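Purine nucleoside phosphorylase (Bacillus licheniformis, PDB 6DZD) probably catalyses the phosphorolysis of adenosine, inosine and S-methyl-5'-thioadenosine, releasing the free base, and probably also deaminates adenosine. Local coordinates at residues G146-G151 against L157-S162; S162-W167 against Q231-A236; E224-N229 against I243-L248; N5-D10 against I182-G187. All coordinates share one frame; numbering follows the deposited sequence.

Contact 1 (G146-G151 against L157-S162); sequences GIAHAG and LGIAAS
The carbonyl O of Gly158 accepts a hydrogen bond from Ser162 N at 3.1 Å and a weak one from Ala161 N, setting the first turn of the helix from which Ile159 reaches Ala148 and Ala150. Gly158 closes helix 152-157 with a Schellman motif and is at once the N-cap of helix 159-169; its phi of 73° suits a residue with no side chain.

Ile159 carries the contact with two branches. A chi1 of -170° turns CG1 away from the backbone N and the chain continues extended, which brings CD1 to the strand, 3.9 Å from His149 O and 4.3 Å from Ala148 CB. The other branch, CG2, meets Ala150 CB at 3.9 Å. Alanine suits both strand positions because a single methyl lets the helix lie close.

Between these alanines His149 points its CB away from the helix, and its ND1 is hydrogen-bonded to Asp114. With Cys132 these residues have the geometry of a Cys-His-Asp triad, consistent with an active site on that face of the sheet.

No hydrogen bond joins strand to helix here. Cohesion across the contact is therefore apolar, resting on one branched side chain laid against two alanine methyls and the backbone between them.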
# COMPACT_ATOMS: atom_id res chain seq x y z
N GLY A 146 8.44 2.53 6.02
CA GLY A 146 7.03 2.75 6.28
C GLY A 146 6.18 2.35 5.10
O GLY A 146 6.65 2.26 3.96
N ILE A 147 4.90 2.09 5.38
CA ILE A 147 3.92 1.83 4.33
C ILE A 147 2.60 2.46 4.72
O ILE A 147 2.22 2.48 5.90
CB ILE A 147 3.73 0.32 4.03
CG1 ILE A 147 3.37 -0.46 5.31
CG2 ILE A 147 4.97 -0.29 3.31
CD1 ILE A 147 3.06 -1.91 5.04
N ALA A 148 1.88 2.94 3.71
CA ALA A 148 0.57 3.54 3.91
C ALA A 148 -0.41 3.06 2.84
O ALA A 148 -0.06 2.89 1.66
CB ALA A 148 0.68 5.05 3.91
N HIS A 149 -1.67 2.91 3.26
CA HIS A 149 -2.77 2.46 2.42
C HIS A 149 -3.70 3.64 2.12
O HIS A 149 -4.36 4.16 3.04
CB HIS A 149 -3.52 1.34 3.14
CG HIS A 149 -4.93 1.13 2.67
ND1 HIS A 149 -6.02 1.63 3.36
CD2 HIS A 149 -5.43 0.44 1.62
CE1 HIS A 149 -7.13 1.27 2.73
NE2 HIS A 149 -6.80 0.55 1.67
N ALA A 150 -3.78 4.03 0.85
CA ALA A 150 -4.53 5.23 0.46
C ALA A 150 -5.52 4.91 -0.65
O ALA A 150 -5.15 4.86 -1.82
CB ALA A 150 -3.59 6.35 -0.01
N GLY A 151 -6.79 4.72 -0.27
CA GLY A 151 -7.89 4.78 -1.22
C GLY A 151 -8.20 6.23 -1.55
O GLY A 151 -7.39 7.13 -1.31
N LEU A 157 -7.57 12.54 2.67
CA LEU A 157 -7.09 12.88 4.00
C LEU A 157 -5.61 13.25 4.00
O LEU A 157 -5.15 13.87 4.96
CB LEU A 157 -7.31 11.73 4.97
CG LEU A 157 -8.75 11.56 5.46
CD1 LEU A 157 -8.96 10.19 6.12
CD2 LEU A 157 -9.16 12.69 6.40
N GLY A 158 -4.88 12.89 2.94
CA GLY A 158 -3.45 13.15 2.89
C GLY A 158 -2.66 12.24 3.80
O GLY A 158 -1.66 12.68 4.39
N ILE A 159 -3.06 10.97 3.92
CA ILE A 159 -2.31 10.05 4.77
C ILE A 159 -0.85 9.93 4.31
O ILE A 159 0.04 9.70 5.14
CB ILE A 159 -2.99 8.67 4.79
CG1 ILE A 159 -2.36 7.78 5.86
CG2 ILE A 159 -2.89 8.02 3.45
CD1 ILE A 159 -2.92 6.35 5.90
N ALA A 160 -0.58 10.10 3.01
CA ALA A 160 0.80 10.03 2.53
C ALA A 160 1.63 11.21 3.03
O ALA A 160 2.80 11.05 3.38
CB ALA A 160 0.83 9.93 1.01
N ALA A 161 1.03 12.41 3.07
CA ALA A 161 1.79 13.55 3.56
C ALA A 161 1.99 13.48 5.06
O ALA A 161 2.99 14.01 5.57
CB ALA A 161 1.09 14.85 3.17
N SER A 162 1.07 12.84 5.79
CA SER A 162 1.24 12.69 7.23
C SER A 162 2.42 11.79 7.56
O SER A 162 3.12 12.01 8.55
CB SER A 162 -0.03 12.13 7.86
OG SER A 162 -1.05 13.11 7.91

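Contact 2 (S162-W167 against Q231-A236); sequences SMVDMW and QLLVHA
Val164 meets Ala236 as soon as its side chain begins: CB lies 3.6 Å from Ala236 CB. CG1, on the far side of CB from the backbone N (chi1 176°), leads to the last residue of the partner segment, where it rests 3.6 Å from Ala236 O and equally near that residue's methyl. CG2 also stays near Ala236 CB, at 4.0 Å, and reaches on to Leu233 CD2 at 4.1 Å. Leu233 comes in nearly at a right angle to the valine, so the two touch through a single pair of methyls.

The residue types fit this geometry. Alanine, with one carbon beyond the backbone, lets the helices come within 6.2 Å between the CA atoms of Val164 and Ala236, while valine, branched at CB, covers both the methyl and the carbonyl opposite. Were Val164 cut back to an alanine, Leu233 CD2 is likely to lose the valine methyl it rests on and a gap to open beside Ala236.

At the border a water donates to Asp165 OD1 at 3.1 Å and, weakly, to Ala236 O, a loose polar bridge beside the apolar pair.

Helices 159-169 and 225-236 thus lie side by side on one face of a mixed sheet. Met163 and Trp167 from the first and Leu233 from the second all touch Phe137 on strand 133-139. Leu233 also packs on Ile243 of strand 243-245, and Ile238, in the loop after the second helix, adds to the surroundings of Val164.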
# COMPACT_ATOMS: atom_id res chain seq x y z
N SER A 162 1.07 12.84 5.79
CA SER A 162 1.24 12.69 7.23
C SER A 162 2.42 11.79 7.56
O SER A 162 3.12 12.01 8.55
CB SER A 162 -0.03 12.13 7.86
OG SER A 162 -1.05 13.11 7.91
N MET A 163 2.67 10.78 6.74
CA MET A 163 3.83 9.95 6.99
C MET A 163 5.09 10.79 6.95
O MET A 163 5.97 10.65 7.81
CB MET A 163 3.92 8.81 5.97
CG MET A 163 5.02 7.84 6.34
SD MET A 163 4.60 6.90 7.82
CE MET A 163 3.42 5.72 7.11
N VAL A 164 5.21 11.66 5.94
CA VAL A 164 6.39 12.50 5.81
C VAL A 164 6.45 13.52 6.94
O VAL A 164 7.53 13.78 7.49
CB VAL A 164 6.41 13.18 4.43
CG1 VAL A 164 7.59 14.11 4.33
CG2 VAL A 164 6.44 12.15 3.32
N ASP A 165 5.31 14.11 7.30
CA ASP A 165 5.30 15.07 8.40
C ASP A 165 5.66 14.38 9.72
O ASP A 165 6.30 14.98 10.59
CB ASP A 165 3.94 15.77 8.47
CG ASP A 165 3.99 17.06 9.30
OD1 ASP A 165 4.83 17.96 8.98
OD2 ASP A 165 3.22 17.18 10.29
N MET A 166 5.23 13.12 9.89
CA MET A 166 5.55 12.34 11.08
C MET A 166 7.03 11.98 11.13
O MET A 166 7.61 11.93 12.22
CB MET A 166 4.70 11.07 11.14
CG MET A 166 4.32 10.64 12.53
SD MET A 166 2.74 9.74 12.56
CE MET A 166 1.60 11.04 13.05
N TRP A 167 7.65 11.68 9.99
CA TRP A 167 9.09 11.40 10.01
C TRP A 167 9.89 12.67 10.26
O TRP A 167 10.95 12.64 10.91
CB TRP A 167 9.54 10.73 8.72
CG TRP A 167 9.09 9.29 8.62
CD1 TRP A 167 8.13 8.68 9.37
CD2 TRP A 167 9.59 8.31 7.72
NE1 TRP A 167 8.00 7.37 8.99
CE2 TRP A 167 8.89 7.12 7.98
CE3 TRP A 167 10.56 8.32 6.72
CZ2 TRP A 167 9.13 5.95 7.27
CZ3 TRP A 167 10.80 7.17 6.02
CH2 TRP A 167 10.08 5.99 6.30
N GLN A 231 1.76 13.88 -5.84
CA GLN A 231 1.74 15.32 -5.59
C GLN A 231 1.84 15.60 -4.10
O GLN A 231 2.53 16.54 -3.69
CB GLN A 231 0.48 15.94 -6.18
CG GLN A 231 0.53 16.13 -7.68
CD GLN A 231 -0.60 16.99 -8.22
OE1 GLN A 231 -0.98 17.99 -7.60
NE2 GLN A 231 -1.13 16.62 -9.38
N LEU A 232 1.21 14.77 -3.27
CA LEU A 232 1.23 15.01 -1.84
C LEU A 232 2.60 14.75 -1.23
O LEU A 232 2.98 15.44 -0.28
CB LEU A 232 0.18 14.14 -1.17
CG LEU A 232 -1.23 14.66 -1.39
CD1 LEU A 232 -2.22 13.52 -1.16
CD2 LEU A 232 -1.51 15.86 -0.48
N LEU A 233 3.36 13.79 -1.78
CA LEU A 233 4.73 13.56 -1.34
C LEU A 233 5.63 14.74 -1.69
O LEU A 233 6.40 15.22 -0.84
CB LEU A 233 5.28 12.27 -1.95
CG LEU A 233 4.55 10.98 -1.59
CD1 LEU A 233 5.06 9.77 -2.40
CD2 LEU A 233 4.67 10.71 -0.11
N VAL A 234 5.54 15.24 -2.93
CA VAL A 234 6.36 16.38 -3.34
C VAL A 234 6.01 17.60 -2.50
O VAL A 234 6.89 18.35 -2.06
CB VAL A 234 6.17 16.66 -4.84
CG1 VAL A 234 6.99 17.89 -5.25
CG2 VAL A 234 6.54 15.44 -5.68
N HIS A 235 4.71 17.81 -2.27
CA HIS A 235 4.26 18.85 -1.37
C HIS A 235 4.87 18.65 0.01
O HIS A 235 5.31 19.61 0.65
CB HIS A 235 2.74 18.83 -1.32
CG HIS A 235 2.14 19.85 -0.40
ND1 HIS A 235 2.01 21.18 -0.75
CD2 HIS A 235 1.58 19.72 0.82
CE1 HIS A 235 1.42 21.83 0.24
NE2 HIS A 235 1.14 20.97 1.20
N ALA A 236 4.94 17.40 0.47
CA ALA A 236 5.43 17.15 1.81
C ALA A 236 6.93 17.38 1.93
O ALA A 236 7.44 17.46 3.06
CB ALA A 236 5.09 15.74 2.24
O HOH W 1 5.67 17.56 6.06

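Contact 3 (E224-N229 against I243-L248); sequences ELKEVN and IEVSSL
Lys226 joins helix 225-236 to the ST turn that follows strand 243-245, its ammonium gripping two backbone carbonyls. NZ gives one hydrogen bond of 2.8 Å to Ser246 O, tilted 29° from the carbonyl plane, and another of 2.8 Å to Leu248 O, which it approaches from well above the plane. Beyond CG the lysine is extended, so its aliphatic part runs over Val245 before the charge reaches the turn: CD lies 3.8 Å from Val245 CG1, and CB also touches that methyl. A lysine suits this place because it supplies both a long apolar stem and several donors at its end. The positive charge is likely to polarise both carbonyls, which in turn would help to offset it within the buried surroundings.

In the second shell, Ser246 OG accepts from Leu248 N at 3.3 Å, nearly straight at 163°; this bond closes the ST turn, in which the carbonyls of Ser246 and Leu248 both accept from the same amine. Cys249, a zinc ligand, follows directly, and the lysine side chain lies about 8 Å from the metal ion, so the contact ties the helix to the chain just before the zinc site.

One turn on from Leu225, Asn229 N and Asn229 ND2 reach Leu225 O from opposite faces of its plane. The ND2 bond is 2.7 Å long, and Thr155 OG1 bonds to that same amide nitrogen.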
# COMPACT_ATOMS: atom_id res chain seq x y z
N GLU A 224 -6.84 9.84 -11.16
CA GLU A 224 -5.59 9.09 -11.02
C GLU A 224 -5.08 9.20 -9.57
O GLU A 224 -4.40 10.16 -9.21
CB GLU A 224 -4.56 9.61 -12.01
CG GLU A 224 -3.21 8.93 -11.94
CD GLU A 224 -3.22 7.58 -12.62
OE1 GLU A 224 -3.91 7.41 -13.65
OE2 GLU A 224 -2.52 6.67 -12.13
N LEU A 225 -5.40 8.19 -8.75
CA LEU A 225 -5.11 8.30 -7.32
C LEU A 225 -3.61 8.26 -7.02
O LEU A 225 -3.18 8.80 -6.00
CB LEU A 225 -5.82 7.18 -6.57
CG LEU A 225 -7.32 7.38 -6.44
CD1 LEU A 225 -7.94 6.15 -5.83
CD2 LEU A 225 -7.61 8.66 -5.62
N LYS A 226 -2.82 7.61 -7.88
CA LYS A 226 -1.37 7.60 -7.70
C LYS A 226 -0.79 9.01 -7.84
O LYS A 226 0.18 9.36 -7.17
CB LYS A 226 -0.71 6.68 -8.73
CG LYS A 226 -1.07 5.20 -8.66
CD LYS A 226 -0.32 4.46 -9.77
CE LYS A 226 -0.89 3.10 -10.02
NZ LYS A 226 -0.40 2.54 -11.31
N GLU A 227 -1.36 9.81 -8.73
CA GLU A 227 -0.78 11.11 -9.03
C GLU A 227 -1.05 12.10 -7.91
O GLU A 227 -0.20 12.94 -7.59
CB GLU A 227 -1.30 11.63 -10.37
CG GLU A 227 -0.72 12.95 -10.82
CD GLU A 227 0.80 12.93 -11.04
OE1 GLU A 227 1.42 11.83 -11.03
OE2 GLU A 227 1.36 14.03 -11.22
N VAL A 228 -2.25 12.05 -7.32
CA VAL A 228 -2.53 12.90 -6.19
C VAL A 228 -1.59 12.57 -5.05
O VAL A 228 -1.10 13.46 -4.35
CB VAL A 228 -4.00 12.77 -5.75
CG1 VAL A 228 -4.30 13.74 -4.64
CG2 VAL A 228 -4.92 12.97 -6.93
N ASN A 229 -1.34 11.28 -4.83
CA ASN A 229 -0.41 10.90 -3.79
C ASN A 229 1.01 11.34 -4.13
O ASN A 229 1.73 11.88 -3.28
CB ASN A 229 -0.49 9.41 -3.52
CG ASN A 229 -1.69 9.05 -2.68
OD1 ASN A 229 -1.66 9.18 -1.45
ND2 ASN A 229 -2.76 8.63 -3.32
N ILE A 243 10.95 9.67 -6.03
CA ILE A 243 9.66 8.99 -6.03
C ILE A 243 9.52 8.18 -7.32
O ILE A 243 9.72 8.71 -8.42
CB ILE A 243 8.49 9.98 -5.86
CG1 ILE A 243 8.68 10.82 -4.61
CG2 ILE A 243 7.15 9.24 -5.79
CD1 ILE A 243 7.71 11.96 -4.52
N GLU A 244 9.19 6.90 -7.19
CA GLU A 244 8.97 6.04 -8.34
C GLU A 244 7.55 5.49 -8.29
O GLU A 244 7.16 4.88 -7.29
CB GLU A 244 10.01 4.92 -8.40
CG GLU A 244 11.48 5.38 -8.40
CD GLU A 244 11.98 5.79 -9.76
OE1 GLU A 244 11.13 6.16 -10.63
OE2 GLU A 244 13.22 5.73 -9.98
N VAL A 245 6.80 5.70 -9.36
CA VAL A 245 5.40 5.29 -9.46
C VAL A 245 5.30 4.11 -10.41
O VAL A 245 5.63 4.22 -11.59
CB VAL A 245 4.53 6.45 -9.94
CG1 VAL A 245 3.10 6.01 -10.05
CG2 VAL A 245 4.71 7.64 -9.00
N SER A 246 4.82 2.98 -9.90
CA SER A 246 4.55 1.81 -10.73
C SER A 246 3.43 2.12 -11.70
O SER A 246 2.41 2.71 -11.33
CB SER A 246 4.18 0.62 -9.84
OG SER A 246 3.67 -0.46 -10.60
N SER A 247 3.61 1.73 -12.96
CA SER A 247 2.58 1.98 -13.96
C SER A 247 1.48 0.91 -13.96
O SER A 247 0.46 1.11 -14.64
CB SER A 247 3.21 2.06 -15.34
OG SER A 247 3.92 0.86 -15.58
N LEU A 248 1.62 -0.14 -13.15
CA LEU A 248 0.70 -1.26 -13.20
C LEU A 248 -0.67 -0.87 -12.63
O LEU A 248 -0.77 -0.25 -11.57
CB LEU A 248 1.27 -2.46 -12.43
CG LEU A 248 2.52 -3.12 -13.05
CD1 LEU A 248 3.04 -4.22 -12.15
CD2 LEU A 248 2.29 -3.65 -14.46

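Contact 4 (N5-D10 against I182-G187); sequences NPFRLD and IGPAIG
The edge strand 7-10 of one mixed six-stranded sheet meets the loop that leaves strand 179-182 of the other where Phe7 pushes its ring against Gly183 and Pro184. With CG opposite its carbonyl carbon (chi1 -64°), Phe7 directs CE1 and CZ at the loop. CE1 lies 3.9 Å from Gly183 CA and 4.0 Å from Pro184 CD, and CZ touches the same two carbons. The proline reaches the phenylalanine from the opposite direction, an apolar meeting of one ring with another.

Glycine suits the place of Gly183 because a side chain there would probably crowd Phe7 CZ. Pro184, its phi restrained by the ring, offers a rigid apolar surface in a loop without regular structure; farther along, that loop delivers Cys189 and Cys190 to the zinc site. The aromatic ring also packs on Ile17 of strand 14-17 in its own sheet and on Tyr136 of strand 133-139 in the other. With a serine here instead of Phe7, a gap would probably open between strand and loop, and Gly183 CA and Pro184 CD would lose their aromatic partner.

One polar atom comes near: Ile182 O sits at the edge of the phenylalanine ring, close to its plane and 4.4 Å from CE1.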
# COMPACT_ATOMS: atom_id res chain seq x y z
N ASN A 5 9.13 -2.07 -13.27
CA ASN A 5 10.00 -1.14 -12.57
C ASN A 5 9.17 -0.17 -11.75
O ASN A 5 8.21 0.40 -12.27
CB ASN A 5 10.86 -0.36 -13.56
CG ASN A 5 12.25 -0.12 -13.03
OD1 ASN A 5 12.70 1.03 -12.91
ND2 ASN A 5 12.94 -1.21 -12.68
N PRO A 6 9.52 0.08 -10.49
CA PRO A 6 10.71 -0.29 -9.71
C PRO A 6 10.66 -1.68 -9.04
O PRO A 6 11.49 -1.98 -8.18
CB PRO A 6 10.74 0.79 -8.64
CG PRO A 6 9.28 1.23 -8.49
CD PRO A 6 8.48 0.65 -9.63
N PHE A 7 9.69 -2.50 -9.43
CA PHE A 7 9.56 -3.84 -8.87
C PHE A 7 10.24 -4.86 -9.78
O PHE A 7 10.41 -4.65 -10.98
CB PHE A 7 8.08 -4.20 -8.68
CG PHE A 7 7.36 -3.33 -7.68
CD1 PHE A 7 6.74 -2.15 -8.07
CD2 PHE A 7 7.33 -3.67 -6.34
CE1 PHE A 7 6.08 -1.33 -7.14
CE2 PHE A 7 6.68 -2.86 -5.41
CZ PHE A 7 6.06 -1.69 -5.81
N ARG A 8 10.60 -5.99 -9.18
CA ARG A 8 11.10 -7.14 -9.91
C ARG A 8 10.22 -8.33 -9.55
O ARG A 8 9.87 -8.52 -8.38
CB ARG A 8 12.56 -7.45 -9.58
CG ARG A 8 13.18 -8.47 -10.51
CD ARG A 8 14.60 -8.85 -10.10
NE ARG A 8 14.64 -9.72 -8.92
CZ ARG A 8 14.73 -9.28 -7.67
NH1 ARG A 8 14.80 -7.97 -7.43
NH2 ARG A 8 14.76 -10.14 -6.66
N LEU A 9 9.82 -9.09 -10.57
CA LEU A 9 8.95 -10.25 -10.44
C LEU A 9 9.75 -11.51 -10.08
O LEU A 9 10.49 -12.03 -10.91
CB LEU A 9 8.17 -10.46 -11.73
CG LEU A 9 6.95 -11.39 -11.63
CD1 LEU A 9 6.13 -11.12 -10.39
CD2 LEU A 9 6.08 -11.27 -12.88
N ASP A 10 9.64 -11.95 -8.82
CA ASP A 10 10.06 -13.30 -8.42
C ASP A 10 8.82 -14.18 -8.55
O ASP A 10 8.07 -14.38 -7.59
CB ASP A 10 10.61 -13.32 -7.00
CG ASP A 10 12.05 -12.89 -6.93
OD1 ASP A 10 12.56 -12.43 -7.98
OD2 ASP A 10 12.67 -12.99 -5.85
N ILE A 182 5.34 4.20 -5.08
CA ILE A 182 3.90 4.01 -5.24
C ILE A 182 3.69 2.74 -6.07
O ILE A 182 4.18 2.63 -7.19
CB ILE A 182 3.24 5.24 -5.90
CG1 ILE A 182 3.37 6.46 -4.99
CG2 ILE A 182 1.78 4.99 -6.19
CD1 ILE A 182 2.84 7.76 -5.58
N GLY A 183 2.96 1.78 -5.49
CA GLY A 183 2.83 0.45 -6.05
C GLY A 183 1.63 0.29 -6.96
O GLY A 183 0.95 1.26 -7.33
N PRO A 184 1.36 -0.96 -7.35
CA PRO A 184 0.20 -1.24 -8.20
C PRO A 184 -1.10 -0.82 -7.53
O PRO A 184 -1.37 -1.17 -6.38
CB PRO A 184 0.26 -2.76 -8.40
CG PRO A 184 1.66 -3.10 -8.21
CD PRO A 184 2.19 -2.15 -7.16
N ALA A 185 -1.86 -0.00 -8.25
CA ALA A 185 -3.18 0.42 -7.84
C ALA A 185 -3.99 0.66 -9.12
O ALA A 185 -3.45 0.62 -10.23
CB ALA A 185 -3.11 1.67 -6.97
N ILE A 186 -5.29 0.92 -8.93
CA ILE A 186 -6.19 1.14 -10.06
C ILE A 186 -5.83 2.44 -10.77
O ILE A 186 -5.70 3.51 -10.15
CB ILE A 186 -7.65 1.12 -9.58
CG1 ILE A 186 -8.62 1.10 -10.76
CG2 ILE A 186 -7.98 2.29 -8.67
CD1 ILE A 186 -10.03 0.75 -10.34
N GLY A 187 -5.67 2.36 -12.10
CA GLY A 187 -5.34 3.54 -12.87
C GLY A 187 -6.57 4.36 -13.19
O GLY A 187 -7.70 3.89 -13.07

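Overall arrangement
From the N terminus, the chain opens contact 4 at residues 5-10, and 171 residues pass before it closes at 182-187. Contact 1 is nested inside this long loop and is local, with five helical residues between its segments. Contact 2 opens on the same helix, 159-169, shares Ser162 with contact 1, and closes at 231-236, thereby crossing contact 4. Contact 3 opens at 224-229, before contact 2 has closed, and ends at 243-248, so these two also cross on helix 225-236. Contacts 1 and 3 join helices 159-169 and 225-236 to one sheet, and contact 2 joins the helices to each other; contact 4 adds the other sheet, and Ile182 probably hydrogen-bonds to Glu244 and Ser246 of contact 3.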